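Local atomic coordinates of cellulose hydrolase (Bacillus licheniformis, PDB entry 4YZT), a protein that hydrolyses internal beta-1,4-glucosidic bonds of cellulose as a tri-modular family 5 endoglucanase and binds cellotetraose in its glycan pocket. Residues V55-R64 with V100-F109; E325-N336 with F418-M426. One frame throughout, in Å; residues are numbered along the deposited sequence. Where two conformers were deposited one is given.

Contact 1: V55-R64 with V100-F109; sequences VREHTFDDIR and VTDWALEREF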
loop_
_atom_site.group_PDB
_atom_site.type_symbol
_atom_site.label_atom_id
_atom_site.label_comp_id
_atom_site.label_asym_id
_atom_site.label_seq_id
_atom_site.Cartn_x
_atom_site.Cartn_y
_atom_site.Cartn_z
ATOM N N VAL A 55 3.208 19.239 -2.330
ATOM C CA VAL A 55 3.297 18.902 -0.915
ATOM C C VAL A 55 3.552 20.151 -0.080
ATOM O O VAL A 55 4.333 21.027 -0.461
ATOM C CB VAL A 55 4.399 17.833 -0.648
ATOM C CG1 VAL A 55 5.767 18.330 -1.108
ATOM C CG2 VAL A 55 4.418 17.434 0.833
ATOM N N ARG A 56 2.843 20.250 1.041
ATOM C CA ARG A 56 3.068 21.319 1.998
ATOM C C ARG A 56 4.181 20.912 2.953
ATOM O O ARG A 56 4.319 19.735 3.269
ATOM C CB ARG A 56 1.788 21.629 2.776
ATOM C CG ARG A 56 0.552 21.728 1.905
ATOM C CD ARG A 56 0.347 23.133 1.376
ATOM N NE ARG A 56 0.444 24.131 2.439
ATOM C CZ ARG A 56 -0.478 24.308 3.384
ATOM N NH1 ARG A 56 -1.569 23.545 3.411
ATOM N NH2 ARG A 56 -0.306 25.244 4.311
ATOM N N GLU A 57 4.970 21.881 3.405
ATOM C CA GLU A 57 6.050 21.586 4.341
ATOM C C GLU A 57 5.544 20.815 5.571
ATOM O O GLU A 57 6.210 19.894 6.042
ATOM C CB GLU A 57 6.757 22.878 4.779
ATOM C CG GLU A 57 8.015 22.639 5.605
ATOM C CD GLU A 57 8.656 23.926 6.106
ATOM O OE1 GLU A 57 8.287 25.020 5.627
ATOM O OE2 GLU A 57 9.531 23.842 6.986
ATOM N N HIS A 58 4.350 21.150 6.062
ATOM C CA HIS A 58 3.889 20.583 7.325
ATOM C C HIS A 58 3.542 19.104 7.209
ATOM O O HIS A 58 3.430 18.408 8.218
ATOM C CB HIS A 58 2.689 21.368 7.885
ATOM C CG HIS A 58 1.443 21.274 7.059
ATOM N ND1 HIS A 58 0.836 22.380 6.509
ATOM C CD2 HIS A 58 0.673 20.212 6.715
ATOM C CE1 HIS A 58 -0.245 22.004 5.846
ATOM N NE2 HIS A 58 -0.361 20.694 5.948
ATOM N N THR A 59 3.408 18.606 5.984
ATOM C CA THR A 59 3.179 17.184 5.798
ATOM C C THR A 59 4.376 16.393 6.336
ATOM O O THR A 59 4.203 15.315 6.918
ATOM C CB THR A 59 2.898 16.865 4.316
ATOM O OG1 THR A 59 1.651 17.477 3.948
ATOM C CG2 THR A 59 2.808 15.373 4.077
ATOM N N PHE A 60 5.587 16.934 6.195
ATOM C CA PHE A 60 6.758 16.236 6.722
ATOM C C PHE A 60 6.788 16.251 8.250
ATOM O O PHE A 60 7.259 15.299 8.878
ATOM C CB PHE A 60 8.041 16.823 6.129
ATOM C CG PHE A 60 8.213 16.483 4.673
ATOM C CD1 PHE A 60 8.614 15.214 4.302
ATOM C CD2 PHE A 60 7.905 17.412 3.677
ATOM C CE1 PHE A 60 8.736 14.854 2.959
ATOM C CE2 PHE A 60 8.035 17.064 2.323
ATOM C CZ PHE A 60 8.456 15.787 1.968
ATOM N N ASP A 61 6.259 17.313 8.844
ATOM C CA ASP A 61 6.101 17.351 10.290
ATOM C C ASP A 61 5.097 16.289 10.740
ATOM O O ASP A 61 5.265 15.684 11.797
ATOM C CB ASP A 61 5.662 18.736 10.740
ATOM C CG ASP A 61 6.764 19.761 10.596
ATOM O OD1 ASP A 61 7.923 19.494 11.008
ATOM O OD2 ASP A 61 6.466 20.832 10.053
ATOM N N ASP A 62 4.062 16.072 9.930
ATOM C CA ASP A 62 3.025 15.099 10.241
ATOM C C ASP A 62 3.596 13.685 10.175
ATOM O O ASP A 62 3.262 12.824 10.991
ATOM C CB ASP A 62 1.831 15.240 9.277
ATOM C CG ASP A 62 1.006 16.510 9.524
ATOM O OD1 ASP A 62 1.087 17.079 10.625
ATOM O OD2 ASP A 62 0.265 16.939 8.605
ATOM N N ILE A 63 4.474 13.443 9.207
ATOM C CA ILE A 63 5.062 12.115 9.063
ATOM C C ILE A 63 6.062 11.880 10.192
ATOM O O ILE A 63 6.205 10.764 10.702
ATOM C CB ILE A 63 5.735 11.956 7.702
ATOM C CG1 ILE A 63 4.679 12.135 6.605
ATOM C CG2 ILE A 63 6.360 10.576 7.574
ATOM C CD1 ILE A 63 3.537 11.105 6.675
ATOM N N ARG A 64 6.744 12.940 10.593
ATOM C CA ARG A 64 7.613 12.854 11.759
ATOM C C ARG A 64 6.803 12.528 13.017
ATOM O O ARG A 64 7.193 11.665 13.816
ATOM C CB ARG A 64 8.385 14.162 11.936
ATOM C CG ARG A 64 9.473 14.131 12.984
ATOM C CD ARG A 64 9.878 15.564 13.267
ATOM N NE ARG A 64 11.311 15.728 13.392
ATOM C CZ ARG A 64 11.939 16.896 13.323
ATOM N NH1 ARG A 64 11.259 18.033 13.133
ATOM N NH2 ARG A 64 13.257 16.924 13.452
ATOM N N VAL A 100 11.900 20.398 -1.442
ATOM C CA VAL A 100 11.181 19.305 -0.800
ATOM C C VAL A 100 12.169 18.345 -0.138
ATOM O O VAL A 100 11.938 17.895 0.973
ATOM C CB VAL A 100 10.270 18.548 -1.805
ATOM C CG1 VAL A 100 9.713 17.276 -1.195
ATOM C CG2 VAL A 100 9.140 19.449 -2.269
ATOM N N THR A 101 13.286 18.065 -0.800
ATOM C CA THR A 101 14.271 17.160 -0.216
ATOM C C THR A 101 14.832 17.763 1.079
ATOM O O THR A 101 15.000 17.052 2.073
ATOM C CB THR A 101 15.429 16.844 -1.195
ATOM O OG1 THR A 101 14.901 16.243 -2.380
ATOM C CG2 THR A 101 16.389 15.852 -0.569
ATOM N N ASP A 102 15.103 19.065 1.073
ATOM C CA ASP A 102 15.644 19.741 2.261
ATOM C C ASP A 102 14.660 19.702 3.432
ATOM O O ASP A 102 15.056 19.463 4.573
ATOM C CB ASP A 102 16.009 21.195 1.945
ATOM C CG ASP A 102 17.385 21.331 1.304
ATOM O OD1 ASP A 102 18.177 20.364 1.351
ATOM O OD2 ASP A 102 17.677 22.414 0.757
ATOM N N TRP A 103 13.380 19.926 3.146
ATOM C CA TRP A 103 12.346 19.824 4.176
ATOM C C TRP A 103 12.400 18.489 4.914
ATOM O O TRP A 103 12.299 18.441 6.152
ATOM C CB TRP A 103 10.952 20.030 3.559
ATOM C CG TRP A 103 10.627 21.465 3.268
ATOM C CD1 TRP A 103 11.258 22.577 3.765
ATOM C CD2 TRP A 103 9.589 21.947 2.403
ATOM N NE1 TRP A 103 10.664 23.721 3.272
ATOM C CE2 TRP A 103 9.646 23.359 2.423
ATOM C CE3 TRP A 103 8.622 21.322 1.615
ATOM C CZ2 TRP A 103 8.767 24.151 1.682
ATOM C CZ3 TRP A 103 7.755 22.103 0.886
ATOM C CH2 TRP A 103 7.830 23.502 0.922
ATOM N N ALA A 104 12.570 17.402 4.160
ATOM C CA ALA A 104 12.631 16.083 4.764
ATOM C C ALA A 104 13.927 15.951 5.560
ATOM O O ALA A 104 13.928 15.486 6.705
ATOM C CB ALA A 104 12.536 14.994 3.692
ATOM N N LEU A 105 15.039 16.365 4.956
ATOM C CA LEU A 105 16.326 16.202 5.628
ATOM C C LEU A 105 16.398 17.015 6.914
ATOM O O LEU A 105 17.007 16.589 7.905
ATOM C CB LEU A 105 17.476 16.609 4.707
ATOM C CG LEU A 105 17.796 15.641 3.575
ATOM C CD1 LEU A 105 18.778 16.309 2.613
ATOM C CD2 LEU A 105 18.389 14.361 4.140
ATOM N N GLU A 106 15.788 18.191 6.923
ATOM C CA GLU A 106 15.852 19.043 8.100
ATOM C C GLU A 106 15.021 18.475 9.251
ATOM O O GLU A 106 15.144 18.915 10.393
ATOM C CB GLU A 106 15.409 20.462 7.745
ATOM C CG GLU A 106 16.411 21.151 6.836
ATOM C CD GLU A 106 15.892 22.429 6.223
ATOM O OE1 GLU A 106 14.753 22.834 6.545
ATOM O OE2 GLU A 106 16.638 23.032 5.423
ATOM N N ARG A 107 14.181 17.490 8.953
ATOM C CA ARG A 107 13.413 16.792 9.985
ATOM C C ARG A 107 14.126 15.514 10.421
ATOM O O ARG A 107 13.543 14.659 11.089
ATOM C CB ARG A 107 11.996 16.495 9.486
ATOM C CG ARG A 107 11.103 17.690 9.726
ATOM C CD ARG A 107 10.237 18.053 8.564
ATOM N NE ARG A 107 9.523 19.292 8.860
ATOM C CZ ARG A 107 9.778 20.461 8.283
ATOM N NH1 ARG A 107 10.724 20.557 7.346
ATOM N NH2 ARG A 107 9.077 21.531 8.634
ATOM N N GLU A 108 15.402 15.427 10.042
ATOM C CA GLU A 108 16.305 14.338 10.409
ATOM C C GLU A 108 15.925 12.981 9.829
ATOM O O GLU A 108 16.475 11.961 10.243
ATOM C CB GLU A 108 16.414 14.227 11.932
ATOM C CG GLU A 108 16.845 15.506 12.586
ATOM C CD GLU A 108 18.335 15.528 12.824
ATOM O OE1 GLU A 108 19.096 15.326 11.858
ATOM O OE2 GLU A 108 18.729 15.725 13.996
ATOM N N PHE A 109 14.997 12.958 8.871
ATOM C CA PHE A 109 14.721 11.728 8.121
ATOM C C PHE A 109 15.947 11.225 7.360
ATOM O O PHE A 109 16.785 12.014 6.889
ATOM C CB PHE A 109 13.597 11.943 7.093
ATOM C CG PHE A 109 12.231 12.146 7.690
ATOM C CD1 PHE A 109 11.630 11.149 8.455
ATOM C CD2 PHE A 109 11.515 13.304 7.437
ATOM C CE1 PHE A 109 10.351 11.330 8.987
ATOM C CE2 PHE A 109 10.242 13.487 7.964
ATOM C CZ PHE A 109 9.660 12.503 8.745
HETATM O O HOH W 1 12.205 24.916 6.616
#
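R107, F60 and W103 bury the largest areas where helix 57-64 packs against helix 100-105 and the turn behind it, the two axes 9.4 Å apart and crossing at -31°. R107 lies across the acidic side of the first helix. Its NE and NH2 take the carboxylate of D61 side-on: R107 NE is 2.7 Å from D61 OD1, which it meets from above the carboxylate plane, while NH2 bonds to OD2. R107 NH2 also reaches E57 OE2 on the anti side at 2.9 Å, and R107 NH1 turns back to W103 O in the helix that precedes it, so all three nitrogens fix the rotation of the guanidinium. E57, its CG anti to the backbone N (chi1 -172°), runs over the W103 indole. There E57 CG stands 3.5 Å from the centroid of the five-membered ring of W103, a CH-pi contact almost on the ring normal, with the carboxylate stacked within 6° of the ring plane. Beneath this polar layer F60 presents one face to A104 CA, places CZ 3.7 Å from V100 CG1, and receives F109 CE2 at its edge. R107 CD closes over F60 CB at 3.5 Å. A104 continues inward onto V71 and I73 of strand 70-73 and V111 of strand 110-114. Such near-parallel packing of consecutive outer helices over a closed ring of parallel strands is characteristic of the TIM barrel of family 5 glycoside hydrolases.

Contact 2: E325-N336 with F418-M426; sequences EIVIQAGRGVPN and FHKGASQVM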
loop_
_atom_site.group_PDB
_atom_site.type_symbol
_atom_site.label_atom_id
_atom_site.label_comp_id
_atom_site.label_asym_id
_atom_site.label_seq_id
_atom_site.Cartn_x
_atom_site.Cartn_y
_atom_site.Cartn_z
ATOM N N GLU A 325 -0.171 2.542 13.312
ATOM C CA GLU A 325 0.531 2.271 14.558
ATOM C C GLU A 325 1.207 0.901 14.515
ATOM O O GLU A 325 2.300 0.729 15.064
ATOM C CB GLU A 325 -0.416 2.354 15.762
ATOM C CG GLU A 325 -1.062 3.724 15.992
ATOM C CD GLU A 325 -0.074 4.857 16.260
ATOM O OE1 GLU A 325 1.134 4.602 16.473
ATOM O OE2 GLU A 325 -0.528 6.023 16.280
ATOM N N ILE A 326 0.566 -0.059 13.853
ATOM C CA ILE A 326 1.154 -1.372 13.663
ATOM C C ILE A 326 2.481 -1.259 12.904
ATOM O O ILE A 326 3.470 -1.866 13.299
ATOM C CB ILE A 326 0.187 -2.315 12.922
ATOM C CG1 ILE A 326 -0.855 -2.848 13.906
ATOM C CG2 ILE A 326 0.932 -3.477 12.285
ATOM C CD1 ILE A 326 -2.022 -3.578 13.246
ATOM N N VAL A 327 2.508 -0.466 11.835
ATOM C CA VAL A 327 3.735 -0.312 11.043
ATOM C C VAL A 327 4.854 0.346 11.859
ATOM O O VAL A 327 6.000 -0.091 11.822
ATOM C CB VAL A 327 3.462 0.512 9.757
ATOM C CG1 VAL A 327 4.765 0.980 9.101
ATOM C CG2 VAL A 327 2.629 -0.311 8.768
ATOM N N ILE A 328 4.502 1.381 12.609
ATOM C CA ILE A 328 5.435 2.082 13.487
ATOM C C ILE A 328 6.082 1.162 14.533
ATOM O O ILE A 328 7.298 1.205 14.754
ATOM C CB ILE A 328 4.706 3.245 14.196
ATOM C CG1 ILE A 328 4.304 4.288 13.153
ATOM C CG2 ILE A 328 5.568 3.856 15.311
ATOM C CD1 ILE A 328 5.462 4.775 12.310
ATOM N N GLN A 329 5.269 0.331 15.173
ATOM C CA GLN A 329 5.773 -0.586 16.198
ATOM C C GLN A 329 6.542 -1.755 15.564
ATOM O O GLN A 329 7.674 -2.061 15.951
ATOM C CB GLN A 329 4.612 -1.098 17.051
ATOM C CG GLN A 329 3.935 0.004 17.862
ATOM C CD GLN A 329 4.866 0.604 18.893
ATOM O OE1 GLN A 329 5.635 -0.110 19.537
ATOM N NE2 GLN A 329 4.803 1.926 19.060
ATOM N N ALA A 330 5.932 -2.394 14.573
ATOM C CA ALA A 330 6.572 -3.528 13.924
ATOM C C ALA A 330 7.893 -3.118 13.258
ATOM O O ALA A 330 8.847 -3.892 13.239
ATOM C CB ALA A 330 5.631 -4.158 12.905
ATOM N N GLY A 331 7.949 -1.898 12.736
ATOM C CA GLY A 331 9.147 -1.416 12.070
ATOM C C GLY A 331 10.283 -1.139 13.040
ATOM O O GLY A 331 11.430 -0.957 12.611
ATOM N N ARG A 332 9.962 -1.093 14.338
ATOM C CA ARG A 332 10.966 -0.991 15.401
ATOM C C ARG A 332 11.218 -2.338 16.077
ATOM O O ARG A 332 11.872 -2.405 17.125
ATOM C CB ARG A 332 10.528 0.040 16.445
ATOM C CG ARG A 332 10.684 1.470 15.979
ATOM C CD ARG A 332 9.981 2.467 16.906
ATOM N NE ARG A 332 10.385 3.833 16.581
ATOM C CZ ARG A 332 9.899 4.542 15.562
ATOM N NH1 ARG A 332 8.973 4.009 14.765
ATOM N NH2 ARG A 332 10.340 5.781 15.336
ATOM N N GLY A 333 10.684 -3.405 15.489
ATOM C CA GLY A 333 10.891 -4.750 16.006
ATOM C C GLY A 333 9.973 -5.143 17.151
ATOM O O GLY A 333 10.264 -6.082 17.883
ATOM N N VAL A 334 8.866 -4.425 17.306
ATOM C CA VAL A 334 7.922 -4.694 18.392
ATOM C C VAL A 334 6.673 -5.378 17.837
ATOM O O VAL A 334 5.955 -4.808 17.028
ATOM C CB VAL A 334 7.533 -3.394 19.121
ATOM C CG1 VAL A 334 6.580 -3.677 20.279
ATOM C CG2 VAL A 334 8.790 -2.671 19.613
ATOM N N PRO A 335 6.436 -6.629 18.234
ATOM C CA PRO A 335 5.240 -7.340 17.768
ATOM C C PRO A 335 3.932 -6.727 18.282
ATOM O O PRO A 335 3.869 -6.211 19.405
ATOM C CB PRO A 335 5.431 -8.746 18.332
ATOM C CG PRO A 335 6.926 -8.879 18.482
ATOM C CD PRO A 335 7.380 -7.522 18.924
ATOM N N ASN A 336 2.903 -6.803 17.443
ATOM C CA ASN A 336 1.579 -6.286 17.762
ATOM C C ASN A 336 0.565 -7.408 17.904
ATOM O O ASN A 336 0.523 -8.326 17.074
ATOM C CB ASN A 336 1.103 -5.321 16.672
ATOM C CG ASN A 336 2.098 -4.220 16.397
ATOM O OD1 ASN A 336 2.191 -3.249 17.154
ATOM N ND2 ASN A 336 2.845 -4.355 15.302
ATOM N N PHE A 418 -2.449 -3.101 25.089
ATOM C CA PHE A 418 -1.475 -4.129 25.443
ATOM C C PHE A 418 -0.261 -3.461 26.080
ATOM O O PHE A 418 -0.030 -2.276 25.869
ATOM C CB PHE A 418 -1.096 -4.959 24.205
ATOM C CG PHE A 418 -2.281 -5.647 23.576
ATOM C CD1 PHE A 418 -2.664 -6.914 23.990
ATOM C CD2 PHE A 418 -3.043 -5.005 22.611
ATOM C CE1 PHE A 418 -3.772 -7.536 23.429
ATOM C CE2 PHE A 418 -4.157 -5.624 22.055
ATOM C CZ PHE A 418 -4.517 -6.886 22.471
ATOM N N HIS A 419 0.482 -4.207 26.894
ATOM C CA HIS A 419 1.625 -3.637 27.596
ATOM C C HIS A 419 2.625 -3.068 26.598
ATOM O O HIS A 419 3.207 -2.011 26.831
ATOM C CB HIS A 419 2.294 -4.682 28.485
ATOM C CG HIS A 419 3.437 -4.144 29.292
ATOM N ND1 HIS A 419 4.747 -4.499 29.056
ATOM C CD2 HIS A 419 3.462 -3.277 30.333
ATOM C CE1 HIS A 419 5.533 -3.876 29.919
ATOM N NE2 HIS A 419 4.777 -3.128 30.704
ATOM N N LYS A 420 2.804 -3.767 25.480
ATOM C CA LYS A 420 3.642 -3.290 24.379
ATOM C C LYS A 420 2.951 -3.509 23.025
ATOM O O LYS A 420 2.043 -4.335 22.902
ATOM C CB LYS A 420 5.003 -3.983 24.401
ATOM C CG LYS A 420 5.829 -3.624 25.629
ATOM C CD LYS A 420 7.084 -4.470 25.733
ATOM C CE LYS A 420 7.796 -4.222 27.064
ATOM N NZ LYS A 420 8.986 -5.109 27.237
ATOM N N GLY A 421 3.377 -2.745 22.025
ATOM C CA GLY A 421 2.789 -2.815 20.700
ATOM C C GLY A 421 1.507 -2.006 20.603
ATOM O O GLY A 421 0.994 -1.495 21.604
ATOM N N ALA A 422 0.979 -1.914 19.385
ATOM C CA ALA A 422 -0.186 -1.085 19.099
ATOM C C ALA A 422 -1.461 -1.571 19.802
ATOM O O ALA A 422 -1.633 -2.761 20.055
ATOM C CB ALA A 422 -0.405 -1.024 17.595
ATOM N N SER A 423 -2.356 -0.639 20.122
ATOM C CA SER A 423 -3.684 -1.019 20.580
ATOM C C SER A 423 -4.515 -1.528 19.404
ATOM O O SER A 423 -4.291 -1.143 18.261
ATOM C CB SER A 423 -4.401 0.157 21.241
ATOM O OG SER A 423 -3.777 0.512 22.464
ATOM N N GLN A 424 -5.470 -2.394 19.701
ATOM C CA GLN A 424 -6.419 -2.866 18.702
ATOM C C GLN A 424 -7.770 -2.207 18.976
ATOM O O GLN A 424 -8.178 -2.073 20.133
ATOM C CB GLN A 424 -6.527 -4.386 18.754
ATOM C CG GLN A 424 -5.285 -5.114 18.264
ATOM C CD GLN A 424 -5.258 -5.231 16.757
ATOM O OE1 GLN A 424 -5.963 -6.053 16.170
ATOM N NE2 GLN A 424 -4.473 -4.385 16.119
ATOM N N VAL A 425 -8.448 -1.785 17.916
ATOM C CA VAL A 425 -9.762 -1.149 18.036
ATOM C C VAL A 425 -10.858 -1.944 17.316
ATOM O O VAL A 425 -10.789 -2.143 16.105
ATOM C CB VAL A 425 -9.746 0.270 17.457
ATOM C CG1 VAL A 425 -11.141 0.893 17.537
ATOM C CG2 VAL A 425 -8.697 1.129 18.158
ATOM N N MET A 426 -11.870 -2.389 18.054
ATOM C CA MET A 426 -12.975 -3.141 17.464
ATOM C C MET A 426 -14.223 -2.272 17.299
ATOM O O MET A 426 -14.740 -1.734 18.278
ATOM C CB MET A 426 -13.301 -4.363 18.331
ATOM C CG MET A 426 -14.330 -5.314 17.737
ATOM S SD MET A 426 -14.695 -6.700 18.835
ATOM C CE MET A 426 -15.735 -5.906 20.039
HETATM O O HOH W 2 5.562 -0.700 22.247
#
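The loop residues G421 and A422 lie along helix 325-330 and the segment that leads from it, with the CA atoms of N336 and G421 4.7 Å apart and those of I326 and A422 5.6 Å apart. A Schellman motif ends this helix, with G333 at positive phi as its C-prime residue: V334 N returns to Q329 O and G333 N to A330 O. Beyond it the chain leads on to strand 338-347 of the mixed sheet, which also holds strand 424-426. One direct hydrogen bond joins the segments, from A422 N to N336 OD1 at 2.9 Å. It is nearly straight (175°) and arrives in the carbonyl plane on a lone pair. In N336 a chi1 of -53° carries the amide toward A422, and chi2 of -78° turns OD1 to the loop and ND2 to D288 of helix 280-296, with a weak bond to I326 O besides. With an alanine at N336, A422 N would probably be left without its acceptor and D288 without this amide donor, weakening the tie between loop and helix. The methyl of A422 sits against the helix, its CB 3.8 Å from E325 CB and 4.1 Å from I326 CG1. Farther along, I326 CD1 touches Q424 NE2 at 3.9 Å, while Q424 OE1 accepts from I339 N of strand 338-347. V334 CG1 packs on the backbone of G421, whose positive phi and closeness to P335 O suit a residue without a side chain. Beside it a bridging water donates to Q329 OE1 at 2.8 Å and accepts from G421 N at 3.0 Å.

Both segments of contact 1 precede those of contact 2 in the chain; the centres are 24 Å apart and the nearest atoms about 6 Å, so the two do not meet. Contact 1 is internal to the catalytic barrel, joining helices 57-66 and 91-105, which flank strand 70-73 in sequence. Contact 2 instead spans two domains: helix 321-330 follows the last barrel strand, 299-303, and meets the loop between strands 409-418 and 424-431 of the mixed sheet in the X2 module. R332 bonds to G67 O just beyond helix 57-66, linking the two neighbourhoods. Contact 1 is thus packing within the barrel, whereas contact 2 lies at its junction with the X2 module, consistent with a part in how the two are held together.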